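PDB 3E59: L-tyrosine isonitrile synthase, which converts the amino group of L-tyrosine into an isonitrile, taking the carbon from C2 of ribulose 5-phosphate, as part of paerucumarin biosynthesis. Local coordinates for residues F62-F67 with S91-L96; G150-E155 with A245-R250; G177-L182 with V233-W238. All coordinates share one frame; numbering follows the deposited sequence.

The three contacts of this chain illustrate how an alpha/beta protein is layered from its sheet outwards. Interaction 1 is buried, about 9 Å from the centre of the chain, and joins strand 60-64 of the five-stranded parallel sheet to helix 84-103. Interaction 2, its centre about 14 Å from that of interaction 1, reaches the same sheet at edge strand 149-151; the two touch where Val-63 CG2 packs 3.6 Å from Phe-248 CD2. Interaction 3 lies further out, about 16 Å from interaction 2 between centres. Interactions 2 and 3 both use helix 219-247, and a probable hydrogen bond of 3.1 Å between Asp-246 OD2 and Tyr-178 OH connects them. Interactions 1 and 3 do not touch, their centres about 23 Å apart.

Interaction 1: residues F62-F67 with S91-L96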
ATOM      1  N   PHE A  62      11.851   6.188   4.931  1.00 36.74           N
ATOM      2  CA  PHE A  62      11.050   5.251   4.150  1.00 35.48           C
ATOM      3  C   PHE A  62       9.908   6.010   3.469  1.00 35.85           C
ATOM      4  O   PHE A  62       9.275   6.876   4.076  1.00 37.98           O
ATOM      5  CB  PHE A  62      10.466   4.115   5.034  1.00 32.81           C
ATOM      6  CG  PHE A  62      11.513   3.296   5.737  1.00 34.32           C
ATOM      7  CD1 PHE A  62      11.973   3.665   7.004  1.00 36.38           C
ATOM      8  CD2 PHE A  62      12.050   2.157   5.136  1.00 32.76           C
ATOM      9  CE1 PHE A  62      12.964   2.922   7.661  1.00 35.71           C
ATOM     10  CE2 PHE A  62      13.031   1.412   5.773  1.00 34.42           C
ATOM     11  CZ  PHE A  62      13.501   1.797   7.037  1.00 35.58           C
ATOM     12  N   VAL A  63       9.660   5.667   2.207  1.00 36.23           N
ATOM     13  CA  VAL A  63       8.509   6.148   1.450  1.00 36.37           C
ATOM     14  C   VAL A  63       7.591   4.962   1.191  1.00 36.63           C
ATOM     15  O   VAL A  63       8.055   3.899   0.777  1.00 36.19           O
ATOM     16  CB  VAL A  63       8.959   6.818   0.137  1.00 36.45           C
ATOM     17  CG1 VAL A  63       7.832   6.856  -0.896  1.00 37.03           C
ATOM     18  CG2 VAL A  63       9.478   8.227   0.444  1.00 36.87           C
ATOM     19  N   LEU A  64       6.299   5.150   1.450  1.00 36.11           N
ATOM     20  CA  LEU A  64       5.297   4.099   1.262  1.00 36.48           C
ATOM     21  C   LEU A  64       4.040   4.604   0.536  1.00 36.99           C
ATOM     22  O   LEU A  64       3.202   5.274   1.152  1.00 35.62           O
ATOM     23  CB  LEU A  64       4.898   3.527   2.637  1.00 36.94           C
ATOM     24  CG  LEU A  64       3.764   2.480   2.685  1.00 36.84           C
ATOM     25  CD1 LEU A  64       4.010   1.324   1.714  1.00 30.89           C
ATOM     26  CD2 LEU A  64       3.536   1.964   4.107  1.00 35.97           C
ATOM     27  N   PRO A  65       3.896   4.288  -0.770  1.00 36.51           N
ATOM     28  CA  PRO A  65       2.646   4.596  -1.455  1.00 36.53           C
ATOM     29  C   PRO A  65       1.563   3.612  -1.012  1.00 38.46           C
ATOM     30  O   PRO A  65       1.677   2.394  -1.266  1.00 36.95           O
ATOM     31  CB  PRO A  65       2.998   4.390  -2.944  1.00 38.96           C
ATOM     32  CG  PRO A  65       4.485   4.280  -2.991  1.00 38.33           C
ATOM     33  CD  PRO A  65       4.857   3.660  -1.693  1.00 36.20           C
ATOM     34  N   ALA A  66       0.536   4.129  -0.339  1.00 35.81           N
ATOM     35  CA  ALA A  66      -0.473   3.287   0.317  1.00 35.45           C
ATOM     36  C   ALA A  66      -1.599   4.131   0.922  1.00 37.44           C
ATOM     37  O   ALA A  66      -1.542   5.359   0.906  1.00 35.40           O
ATOM     38  CB  ALA A  66       0.176   2.440   1.414  1.00 35.09           C
ATOM     39  N   PHE A  67      -2.608   3.451   1.466  1.00 36.67           N
ATOM     40  CA  PHE A  67      -3.740   4.085   2.148  1.00 36.66           C
ATOM     41  C   PHE A  67      -4.465   5.127   1.279  1.00 35.56           C
ATOM     42  O   PHE A  67      -4.564   6.306   1.662  1.00 34.31           O
ATOM     43  CB  PHE A  67      -3.303   4.706   3.484  1.00 34.68           C
ATOM     44  CG  PHE A  67      -2.770   3.716   4.492  1.00 35.79           C
ATOM     45  CD1 PHE A  67      -1.382   3.476   4.601  1.00 35.93           C
ATOM     46  CD2 PHE A  67      -3.636   3.069   5.373  1.00 33.87           C
ATOM     47  CE1 PHE A  67      -0.882   2.582   5.559  1.00 33.79           C
ATOM     48  CE2 PHE A  67      -3.152   2.169   6.320  1.00 33.26           C
ATOM     49  CZ  PHE A  67      -1.773   1.929   6.420  1.00 34.25           C
ATOM     50  N   SER A  91      -0.188   1.546  13.398  1.00 33.38           N
ATOM     51  CA  SER A  91       0.489   1.356  14.673  1.00 32.62           C
ATOM     52  C   SER A  91       1.711   0.453  14.478  1.00 35.50           C
ATOM     53  O   SER A  91       2.788   0.705  15.037  1.00 36.94           O
ATOM     54  CB  SER A  91      -0.485   0.786  15.703  1.00 29.78           C
ATOM     55  OG  SER A  91       0.174   0.586  16.935  1.00 33.97           O
ATOM     56  N   PHE A  92       1.549  -0.585  13.659  1.00 38.23           N
ATOM     57  CA  PHE A  92       2.667  -1.473  13.314  1.00 39.20           C
ATOM     58  C   PHE A  92       3.839  -0.716  12.696  1.00 38.66           C
ATOM     59  O   PHE A  92       5.005  -0.957  13.047  1.00 37.97           O
ATOM     60  CB  PHE A  92       2.248  -2.602  12.352  1.00 38.57           C
ATOM     61  CG  PHE A  92       3.430  -3.322  11.764  1.00 39.30           C
ATOM     62  CD1 PHE A  92       4.058  -4.339  12.477  1.00 40.32           C
ATOM     63  CD2 PHE A  92       3.960  -2.933  10.534  1.00 38.89           C
ATOM     64  CE1 PHE A  92       5.171  -4.967  11.966  1.00 41.44           C
ATOM     65  CE2 PHE A  92       5.080  -3.559  10.008  1.00 39.04           C
ATOM     66  CZ  PHE A  92       5.686  -4.578  10.724  1.00 41.02           C
ATOM     67  N   LEU A  93       3.525   0.175  11.755  1.00 37.01           N
ATOM     68  CA  LEU A  93       4.543   0.895  11.007  1.00 36.05           C
ATOM     69  C   LEU A  93       5.306   1.816  11.938  1.00 36.90           C
ATOM     70  O   LEU A  93       6.526   1.964  11.828  1.00 33.42           O
ATOM     71  CB  LEU A  93       3.913   1.701   9.867  1.00 35.81           C
ATOM     72  CG  LEU A  93       3.335   0.957   8.655  1.00 34.09           C
ATOM     73  CD1 LEU A  93       2.617   1.940   7.760  1.00 31.76           C
ATOM     74  CD2 LEU A  93       4.422   0.229   7.894  1.00 33.89           C
ATOM     75  N   ASN A  94       4.573   2.439  12.855  1.00 36.92           N
ATOM     76  CA  ASN A  94       5.202   3.257  13.869  1.00 36.64           C
ATOM     77  C   ASN A  94       6.134   2.463  14.789  1.00 37.00           C
ATOM     78  O   ASN A  94       7.207   2.945  15.132  1.00 40.49           O
ATOM     79  CB  ASN A  94       4.175   4.036  14.687  1.00 34.73           C
ATOM     80  CG  ASN A  94       4.819   5.143  15.484  1.00 35.82           C
ATOM     81  OD1 ASN A  94       5.282   6.124  14.912  1.00 37.27           O
ATOM     82  ND2 ASN A  94       4.886   4.978  16.804  1.00 35.49           N
ATOM     83  N   HIS A  95       5.730   1.254  15.181  1.00 39.23           N
ATOM     84  CA  HIS A  95       6.544   0.447  16.091  1.00 40.88           C
ATOM     85  C   HIS A  95       7.789  -0.084  15.390  1.00 39.91           C
ATOM     86  O   HIS A  95       8.835  -0.211  16.004  1.00 38.52           O
ATOM     87  CB  HIS A  95       5.740  -0.695  16.738  1.00 45.51           C
ATOM     88  CG  HIS A  95       6.467  -1.391  17.851  1.00 50.04           C
ATOM     89  ND1 HIS A  95       6.784  -2.737  17.810  1.00 51.81           N
ATOM     90  CD2 HIS A  95       6.960  -0.924  19.027  1.00 52.63           C
ATOM     91  CE1 HIS A  95       7.428  -3.068  18.918  1.00 53.77           C
ATOM     92  NE2 HIS A  95       7.545  -1.988  19.675  1.00 53.33           N
ATOM     93  N   LEU A  96       7.667  -0.390  14.104  1.00 40.79           N
ATOM     94  CA  LEU A  96       8.814  -0.734  13.270  1.00 41.55           C
ATOM     95  C   LEU A  96       9.920   0.354  13.346  1.00 40.43           C
ATOM     96  O   LEU A  96      11.108   0.047  13.488  1.00 39.14           O
ATOM     97  CB  LEU A  96       8.338  -0.956  11.832  1.00 42.90           C
ATOM     98  CG  LEU A  96       9.298  -1.457  10.745  1.00 47.72           C
ATOM     99  CD1 LEU A  96       9.757  -2.893  10.976  1.00 49.81           C
ATOM    100  CD2 LEU A  96       8.612  -1.364   9.408  1.00 47.32           C
TER
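Leu-64, on strand 60-64, and Leu-93, on helix 84-103, mark the nearest backbone approach at 10.3 Å between their CA atoms, a gap that the two leucines close together. On the helix side one methyl, CD1 of Leu-93, makes the contacts. Its CG stands beside the backbone N and its CD1 continues outward, trans to CA (chi2 173°), which carries that methyl from the helix toward the sheet. There CD1 meets CD2 of Leu-64 at 3.8 Å, the two side chains running at about a right angle to each other. The same methyl also reaches the edge of the Phe-67 ring, near its plane, with CD1 4.2 Å from CE1, while the side chains of Leu-93 and Phe-67 run antiparallel past each other.

This is the inner side of a classic beta-alpha-beta crossover: strand 60-64 leads through helix 84-103 into the parallel neighbour 108-112, with the helix packed on the sheet. Leu-93 also rests on Ile-110 of that second strand, and thus touches both strands of the unit. Beyond the strand, Phe-67 takes backbone angles in the left-handed helical region (phi 55°, psi 58°) as the chain turns, while its side chain still points back to the helix. That ring also packs against Leu-90 of the same helix and against Trp-281, and Leu-64 touches Leu-254 on the neighbouring strand 252-255.

Interaction 2: residues G150-E155 with A245-R250; sequences GVFNLE and ADQFPR
Phe-152 and Phe-248 are brought together by different first torsions: the ring of Phe-152 stands trans to its own main-chain nitrogen (chi1 -174°), whereas that of Phe-248 turns to lie beside its nitrogen, opposite the carbonyl carbon. The result is a T-shaped, edge-to-face pair. Phe-248 presents its edge, and its CZ sits over the centre of the Phe-152 face, 4.1 Å from CD1 of that ring. The centroids are 5.4 Å apart and the planes meet at 79°, close to the perpendicular.

Gln-247 adds a second element. Its chain bends at the second torsion, bringing the amide nitrogen NE2 to 3.9 Å from CZ of Phe-152, an oblique approach in which the amide and ring planes differ by 20°. The CB of the same glutamine lies against one face of the Phe-248 ring, 3.9 Å above its plane and offset toward the rim.

In the fold, the contact joins the segment that follows edge strand 149-151 of the parallel sheet to the C-terminal end of helix 219-247, where Phe-248 is the first residue to leave helical geometry on the way to strand 252-255. The strand order 3-2-1-4-5 of this sheet is Rossmann-like. Phe-152 also packs on Trp-240 and Leu-244 of that helix, one and two turns before the segment that carries Phe-248.

With apolar rings on both sides, cohesion probably comes mainly from dispersion, with a modest electrostatic gain expected where the slightly positive C-H edge of Phe-248 faces the electron-rich face of Phe-152.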
ATOM      1  N   GLY A 150       4.585  10.078   8.791  1.00 40.91           N
ATOM      2  CA  GLY A 150       4.116  11.283   8.104  1.00 39.85           C
ATOM      3  C   GLY A 150       3.193  10.939   6.946  1.00 38.42           C
ATOM      4  O   GLY A 150       3.112   9.787   6.532  1.00 38.86           O
ATOM      5  N   VAL A 151       2.485  11.942   6.436  1.00 38.30           N
ATOM      6  CA  VAL A 151       1.629  11.776   5.270  1.00 39.37           C
ATOM      7  C   VAL A 151       2.036  12.789   4.205  1.00 38.14           C
ATOM      8  O   VAL A 151       2.304  13.949   4.511  1.00 39.45           O
ATOM      9  CB  VAL A 151       0.104  11.914   5.606  1.00 41.04           C
ATOM     10  CG1 VAL A 151      -0.739  11.636   4.384  1.00 41.28           C
ATOM     11  CG2 VAL A 151      -0.305  10.946   6.714  1.00 41.66           C
ATOM     12  N   PHE A 152       2.101  12.325   2.964  1.00 37.36           N
ATOM     13  CA  PHE A 152       2.360  13.170   1.812  1.00 36.54           C
ATOM     14  C   PHE A 152       1.326  12.818   0.749  1.00 38.33           C
ATOM     15  O   PHE A 152       1.311  11.699   0.243  1.00 38.26           O
ATOM     16  CB  PHE A 152       3.785  12.915   1.308  1.00 34.65           C
ATOM     17  CG  PHE A 152       4.223  13.827   0.197  1.00 34.26           C
ATOM     18  CD1 PHE A 152       4.707  15.113   0.479  1.00 33.16           C
ATOM     19  CD2 PHE A 152       4.184  13.394  -1.129  1.00 30.40           C
ATOM     20  CE1 PHE A 152       5.119  15.956  -0.544  1.00 34.13           C
ATOM     21  CE2 PHE A 152       4.597  14.243  -2.170  1.00 34.38           C
ATOM     22  CZ  PHE A 152       5.063  15.519  -1.880  1.00 32.62           C
ATOM     23  N   ASN A 153       0.445  13.772   0.431  1.00 40.38           N
ATOM     24  CA  ASN A 153      -0.578  13.582  -0.600  1.00 38.68           C
ATOM     25  C   ASN A 153      -0.152  14.268  -1.895  1.00 38.76           C
ATOM     26  O   ASN A 153       0.807  15.045  -1.900  1.00 36.33           O
ATOM     27  CB  ASN A 153      -1.928  14.136  -0.127  1.00 41.02           C
ATOM     28  CG  ASN A 153      -2.313  13.645   1.264  1.00 43.24           C
ATOM     29  OD1 ASN A 153      -2.364  14.419   2.232  1.00 45.06           O
ATOM     30  ND2 ASN A 153      -2.572  12.359   1.374  1.00 43.55           N
ATOM     31  N   LEU A 154      -0.861  13.992  -2.986  1.00 37.67           N
ATOM     32  CA  LEU A 154      -0.566  14.647  -4.268  1.00 40.68           C
ATOM     33  C   LEU A 154      -0.586  16.182  -4.186  1.00 43.02           C
ATOM     34  O   LEU A 154       0.192  16.856  -4.871  1.00 41.43           O
ATOM     35  CB  LEU A 154      -1.517  14.156  -5.365  1.00 38.06           C
ATOM     36  CG  LEU A 154      -1.301  14.591  -6.828  1.00 37.39           C
ATOM     37  CD1 LEU A 154       0.131  14.379  -7.317  1.00 31.91           C
ATOM     38  CD2 LEU A 154      -2.307  13.897  -7.754  1.00 37.12           C
ATOM     39  N   GLU A 155      -1.468  16.721  -3.341  1.00 45.37           N
ATOM     40  CA  GLU A 155      -1.646  18.172  -3.212  1.00 45.34           C
ATOM     41  C   GLU A 155      -0.543  18.851  -2.410  1.00 43.89           C
ATOM     42  O   GLU A 155      -0.461  20.080  -2.380  1.00 44.72           O
ATOM     43  CB  GLU A 155      -3.023  18.524  -2.633  1.00 47.91           C
ATOM     44  CG  GLU A 155      -3.408  17.778  -1.374  1.00 51.74           C
ATOM     45  CD  GLU A 155      -4.248  16.544  -1.654  1.00 56.02           C
ATOM     46  OE1 GLU A 155      -3.962  15.801  -2.625  1.00 56.57           O
ATOM     47  OE2 GLU A 155      -5.202  16.313  -0.883  1.00 58.58           O
ATOM     48  N   ALA A 245      10.252   9.444  -6.468  1.00 38.12           N
ATOM     49  CA  ALA A 245      11.700   9.180  -6.581  1.00 37.96           C
ATOM     50  C   ALA A 245      12.489  10.483  -6.746  1.00 36.34           C
ATOM     51  O   ALA A 245      13.636  10.589  -6.314  1.00 33.11           O
ATOM     52  CB  ALA A 245      12.006   8.201  -7.711  1.00 37.64           C
ATOM     53  N   ASP A 246      11.863  11.482  -7.359  1.00 38.49           N
ATOM     54  CA  ASP A 246      12.473  12.817  -7.463  1.00 37.66           C
ATOM     55  C   ASP A 246      12.248  13.656  -6.210  1.00 34.86           C
ATOM     56  O   ASP A 246      13.098  14.468  -5.850  1.00 31.64           O
ATOM     57  CB  ASP A 246      11.953  13.555  -8.692  1.00 38.69           C
ATOM     58  CG  ASP A 246      12.636  13.106  -9.978  1.00 40.15           C
ATOM     59  OD1 ASP A 246      13.618  12.335  -9.902  1.00 39.24           O
ATOM     60  OD2 ASP A 246      12.186  13.531 -11.064  1.00 39.11           O
ATOM     61  N   GLN A 247      11.106  13.465  -5.545  1.00 34.29           N
ATOM     62  CA  GLN A 247      10.846  14.185  -4.300  1.00 34.56           C
ATOM     63  C   GLN A 247      11.783  13.696  -3.206  1.00 36.86           C
ATOM     64  O   GLN A 247      12.349  14.504  -2.477  1.00 36.27           O
ATOM     65  CB  GLN A 247       9.395  14.043  -3.851  1.00 35.67           C
ATOM     66  CG  GLN A 247       8.357  14.674  -4.788  1.00 32.75           C
ATOM     67  CD  GLN A 247       8.386  16.187  -4.770  1.00 36.26           C
ATOM     68  OE1 GLN A 247       8.419  16.836  -5.829  1.00 37.54           O
ATOM     69  NE2 GLN A 247       8.384  16.762  -3.576  1.00 32.86           N
ATOM     70  N   PHE A 248      11.935  12.369  -3.110  1.00 39.99           N
ATOM     71  CA  PHE A 248      12.691  11.701  -2.034  1.00 39.22           C
ATOM     72  C   PHE A 248      13.651  10.668  -2.616  1.00 38.92           C
ATOM     73  O   PHE A 248      13.425   9.466  -2.453  1.00 36.26           O
ATOM     74  CB  PHE A 248      11.748  10.974  -1.052  1.00 38.39           C
ATOM     75  CG  PHE A 248      10.605  11.815  -0.554  1.00 39.53           C
ATOM     76  CD1 PHE A 248      10.837  12.908   0.288  1.00 40.23           C
ATOM     77  CD2 PHE A 248       9.292  11.510  -0.920  1.00 38.08           C
ATOM     78  CE1 PHE A 248       9.778  13.696   0.745  1.00 40.49           C
ATOM     79  CE2 PHE A 248       8.226  12.284  -0.474  1.00 38.05           C
ATOM     80  CZ  PHE A 248       8.467  13.385   0.362  1.00 39.51           C
ATOM     81  N   PRO A 249      14.732  11.121  -3.284  1.00 39.72           N
ATOM     82  CA  PRO A 249      15.613  10.189  -4.016  1.00 40.10           C
ATOM     83  C   PRO A 249      16.229   9.052  -3.172  1.00 39.47           C
ATOM     84  O   PRO A 249      16.285   7.906  -3.634  1.00 41.31           O
ATOM     85  CB  PRO A 249      16.715  11.111  -4.563  1.00 41.01           C
ATOM     86  CG  PRO A 249      16.083  12.475  -4.606  1.00 40.87           C
ATOM     87  CD  PRO A 249      15.221  12.513  -3.385  1.00 41.09           C
ATOM     88  N   ARG A 250      16.651   9.353  -1.950  1.00 35.25           N
ATOM     89  CA  ARG A 250      17.410   8.395  -1.154  1.00 38.17           C
ATOM     90  C   ARG A 250      16.541   7.456  -0.313  1.00 37.45           C
ATOM     91  O   ARG A 250      16.981   6.369   0.058  1.00 37.93           O
ATOM     92  CB  ARG A 250      18.417   9.115  -0.257  1.00 38.53           C
ATOM     93  CG  ARG A 250      19.360  10.083  -0.998  1.00 39.38           C
ATOM     94  CD  ARG A 250      20.448  10.589  -0.048  1.00 43.68           C
ATOM     95  NE  ARG A 250      19.871  11.327   1.074  1.00 48.21           N
ATOM     96  CZ  ARG A 250      20.331  11.312   2.323  1.00 48.62           C
ATOM     97  NH1 ARG A 250      21.398  10.586   2.652  1.00 49.59           N
ATOM     98  NH2 ARG A 250      19.709  12.024   3.252  1.00 48.57           N
TER

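Interaction 3: residues G177-L182 with V233-W238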
ATOM      1  N   GLY A 177       3.859  15.117 -16.255  1.00 37.97           N
ATOM      2  CA  GLY A 177       5.250  15.104 -15.835  1.00 38.58           C
ATOM      3  C   GLY A 177       5.859  13.727 -15.702  1.00 37.12           C
ATOM      4  O   GLY A 177       7.042  13.556 -15.990  1.00 36.70           O
ATOM      5  N   TYR A 178       5.050  12.749 -15.284  1.00 37.48           N
ATOM      6  CA  TYR A 178       5.557  11.461 -14.780  1.00 38.09           C
ATOM      7  C   TYR A 178       5.001  10.151 -15.391  1.00 39.85           C
ATOM      8  O   TYR A 178       5.617   9.098 -15.201  1.00 38.62           O
ATOM      9  CB  TYR A 178       5.470  11.430 -13.236  1.00 38.78           C
ATOM     10  CG  TYR A 178       6.493  12.343 -12.612  1.00 38.86           C
ATOM     11  CD1 TYR A 178       7.837  11.974 -12.566  1.00 37.98           C
ATOM     12  CD2 TYR A 178       6.138  13.602 -12.126  1.00 39.54           C
ATOM     13  CE1 TYR A 178       8.801  12.823 -12.038  1.00 37.02           C
ATOM     14  CE2 TYR A 178       7.107  14.468 -11.585  1.00 39.27           C
ATOM     15  CZ  TYR A 178       8.436  14.060 -11.548  1.00 38.23           C
ATOM     16  OH  TYR A 178       9.408  14.874 -11.018  1.00 39.63           O
ATOM     17  N   ALA A 179       3.877  10.201 -16.117  1.00 37.09           N
ATOM     18  CA  ALA A 179       3.290   8.967 -16.697  1.00 37.96           C
ATOM     19  C   ALA A 179       3.939   8.554 -18.013  1.00 39.91           C
ATOM     20  O   ALA A 179       4.327   9.407 -18.809  1.00 38.16           O
ATOM     21  CB  ALA A 179       1.784   9.102 -16.897  1.00 34.26           C
ATOM     22  N   GLU A 180       4.046   7.245 -18.248  1.00 39.56           N
ATOM     23  CA  GLU A 180       4.418   6.743 -19.572  1.00 39.84           C
ATOM     24  C   GLU A 180       3.109   6.451 -20.317  1.00 38.46           C
ATOM     25  O   GLU A 180       2.087   6.233 -19.674  1.00 42.48           O
ATOM     26  CB  GLU A 180       5.305   5.483 -19.467  1.00 40.72           C
ATOM     27  CG  GLU A 180       6.457   5.558 -18.454  1.00 43.62           C
ATOM     28  CD  GLU A 180       7.640   6.444 -18.879  1.00 50.64           C
ATOM     29  OE1 GLU A 180       7.784   6.759 -20.083  1.00 52.37           O
ATOM     30  OE2 GLU A 180       8.449   6.816 -17.992  1.00 51.78           O
ATOM     31  N   PRO A 181       3.118   6.466 -21.667  1.00 38.70           N
ATOM     32  CA  PRO A 181       1.911   6.078 -22.424  1.00 37.54           C
ATOM     33  C   PRO A 181       1.454   4.645 -22.132  1.00 38.52           C
ATOM     34  O   PRO A 181       2.293   3.777 -21.846  1.00 35.98           O
ATOM     35  CB  PRO A 181       2.361   6.181 -23.885  1.00 39.09           C
ATOM     36  CG  PRO A 181       3.523   7.137 -23.855  1.00 40.77           C
ATOM     37  CD  PRO A 181       4.223   6.851 -22.564  1.00 37.27           C
ATOM     38  N   LEU A 182       0.140   4.410 -22.213  1.00 37.68           N
ATOM     39  CA  LEU A 182      -0.447   3.099 -21.918  1.00 40.62           C
ATOM     40  C   LEU A 182       0.200   1.975 -22.713  1.00 40.81           C
ATOM     41  O   LEU A 182       0.417   0.897 -22.178  1.00 45.67           O
ATOM     42  CB  LEU A 182      -1.975   3.094 -22.104  1.00 39.22           C
ATOM     43  CG  LEU A 182      -2.772   3.884 -21.054  1.00 40.59           C
ATOM     44  CD1 LEU A 182      -4.249   4.001 -21.438  1.00 41.44           C
ATOM     45  CD2 LEU A 182      -2.628   3.266 -19.666  1.00 41.41           C
ATOM     46  N   VAL A 233      -4.496   2.203 -13.827  1.00 33.29           N
ATOM     47  CA  VAL A 233      -4.115   2.207 -12.405  1.00 33.68           C
ATOM     48  C   VAL A 233      -2.607   2.025 -12.203  1.00 35.72           C
ATOM     49  O   VAL A 233      -1.982   2.768 -11.441  1.00 40.45           O
ATOM     50  CB  VAL A 233      -4.922   1.140 -11.603  1.00 33.77           C
ATOM     51  CG1 VAL A 233      -4.444   1.035 -10.147  1.00 34.07           C
ATOM     52  CG2 VAL A 233      -6.393   1.468 -11.637  1.00 34.13           C
ATOM     53  N   ILE A 234      -2.028   1.044 -12.892  1.00 38.39           N
ATOM     54  CA  ILE A 234      -0.580   0.831 -12.902  1.00 36.84           C
ATOM     55  C   ILE A 234       0.137   2.086 -13.413  1.00 39.60           C
ATOM     56  O   ILE A 234       1.137   2.523 -12.822  1.00 36.80           O
ATOM     57  CB  ILE A 234      -0.200  -0.396 -13.787  1.00 39.62           C
ATOM     58  CG1 ILE A 234      -0.877  -1.689 -13.295  1.00 40.21           C
ATOM     59  CG2 ILE A 234       1.292  -0.575 -13.883  1.00 34.34           C
ATOM     60  CD1 ILE A 234      -0.599  -2.015 -11.860  1.00 46.73           C
ATOM     61  N   GLN A 235      -0.377   2.671 -14.503  1.00 39.41           N
ATOM     62  CA  GLN A 235       0.208   3.898 -15.074  1.00 37.05           C
ATOM     63  C   GLN A 235       0.284   4.997 -14.012  1.00 37.56           C
ATOM     64  O   GLN A 235       1.334   5.603 -13.827  1.00 40.98           O
ATOM     65  CB  GLN A 235      -0.593   4.400 -16.290  1.00 37.53           C
ATOM     66  CG  GLN A 235      -0.004   5.647 -16.953  1.00 36.12           C
ATOM     67  CD  GLN A 235      -1.004   6.368 -17.828  1.00 40.86           C
ATOM     68  OE1 GLN A 235      -2.154   6.579 -17.434  1.00 41.14           O
ATOM     69  NE2 GLN A 235      -0.571   6.762 -19.027  1.00 38.52           N
ATOM     70  N   ARG A 236      -0.827   5.240 -13.319  1.00 37.50           N
ATOM     71  CA  ARG A 236      -0.870   6.222 -12.229  1.00 37.52           C
ATOM     72  C   ARG A 236       0.039   5.874 -11.054  1.00 37.42           C
ATOM     73  O   ARG A 236       0.760   6.746 -10.551  1.00 39.17           O
ATOM     74  CB  ARG A 236      -2.300   6.437 -11.719  1.00 40.19           C
ATOM     75  CG  ARG A 236      -3.289   6.915 -12.765  1.00 43.16           C
ATOM     76  CD  ARG A 236      -2.882   8.236 -13.416  1.00 44.73           C
ATOM     77  NE  ARG A 236      -3.696   8.467 -14.605  1.00 47.50           N
ATOM     78  CZ  ARG A 236      -4.921   8.983 -14.591  1.00 48.62           C
ATOM     79  NH1 ARG A 236      -5.493   9.356 -13.447  1.00 46.24           N
ATOM     80  NH2 ARG A 236      -5.574   9.122 -15.736  1.00 51.02           N
ATOM     81  N   SER A 237       0.001   4.619 -10.608  1.00 36.96           N
ATOM     82  CA  SER A 237       0.858   4.176  -9.498  1.00 35.28           C
ATOM     83  C   SER A 237       2.320   4.341  -9.839  1.00 35.21           C
ATOM     84  O   SER A 237       3.107   4.767  -8.995  1.00 35.04           O
ATOM     85  CB  SER A 237       0.603   2.709  -9.134  1.00 33.57           C
ATOM     86  OG  SER A 237      -0.761   2.502  -8.832  1.00 39.35           O
ATOM     87  N   TRP A 238       2.691   3.988 -11.074  1.00 34.16           N
ATOM     88  CA  TRP A 238       4.076   4.130 -11.502  1.00 34.19           C
ATOM     89  C   TRP A 238       4.486   5.596 -11.685  1.00 36.04           C
ATOM     90  O   TRP A 238       5.605   5.971 -11.332  1.00 34.90           O
ATOM     91  CB  TRP A 238       4.377   3.314 -12.763  1.00 35.90           C
ATOM     92  CG  TRP A 238       4.417   1.798 -12.579  1.00 37.13           C
ATOM     93  CD1 TRP A 238       4.301   1.082 -11.398  1.00 37.54           C
ATOM     94  CD2 TRP A 238       4.618   0.825 -13.614  1.00 37.86           C
ATOM     95  NE1 TRP A 238       4.400  -0.268 -11.653  1.00 37.27           N
ATOM     96  CE2 TRP A 238       4.604  -0.455 -13.000  1.00 38.72           C
ATOM     97  CE3 TRP A 238       4.814   0.908 -15.007  1.00 38.03           C
ATOM     98  CZ2 TRP A 238       4.771  -1.648 -13.741  1.00 36.95           C
ATOM     99  CZ3 TRP A 238       4.976  -0.285 -15.741  1.00 37.28           C
ATOM    100  CH2 TRP A 238       4.951  -1.540 -15.098  1.00 35.57           C
TER
HETATM  101  O   HOH W   1       3.256   5.789 -15.748  1.00 30.87           O
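Gln-235 and Ala-179 make the close part of this contact, their CA atoms 6.2 Å apart. Gln-235 holds CG anti to its backbone N (chi1 -178°) and runs extended from there across residues 179-181. Its CG passes 3.9 Å from CB of Ala-179, and its amide ends at the main chain: NE2 donates a 2.8 Å hydrogen bond to O of Glu-180, almost perfectly straight at 176°. The acceptor lies in the plane of the glutamine amide, although the donor is tilted 23° from the plane of the carbonyl. Beside this bond an ordered water bridges the two backbones, accepting from N of Glu-180 at 3.0 Å and donating to O of Gln-235 at 2.7 Å, so both main-chain polar groups of Glu-180 are tied to the same helix residue, one directly and one through solvent.

The margin of the contact is looser. Leu-182, an exposed residue, closes in from beyond Pro-181 and crosses the glutamine at about a right angle, with CD2 4.0 Å from CD of Gln-235; the bond and this methyl together should limit rotation of the amide. Glu-180 is likewise exposed, and its side chain makes no close approach to the helix segment.

Ala-179 is the first residue to leave helix 167-178, and Pro-181 occupies the N-cap position of helix 182-189. The arrangement is thus a short helix-to-helix connection laid across a third helix, pinned there by a side-chain-to-main-chain hydrogen bond at the surface of the protein.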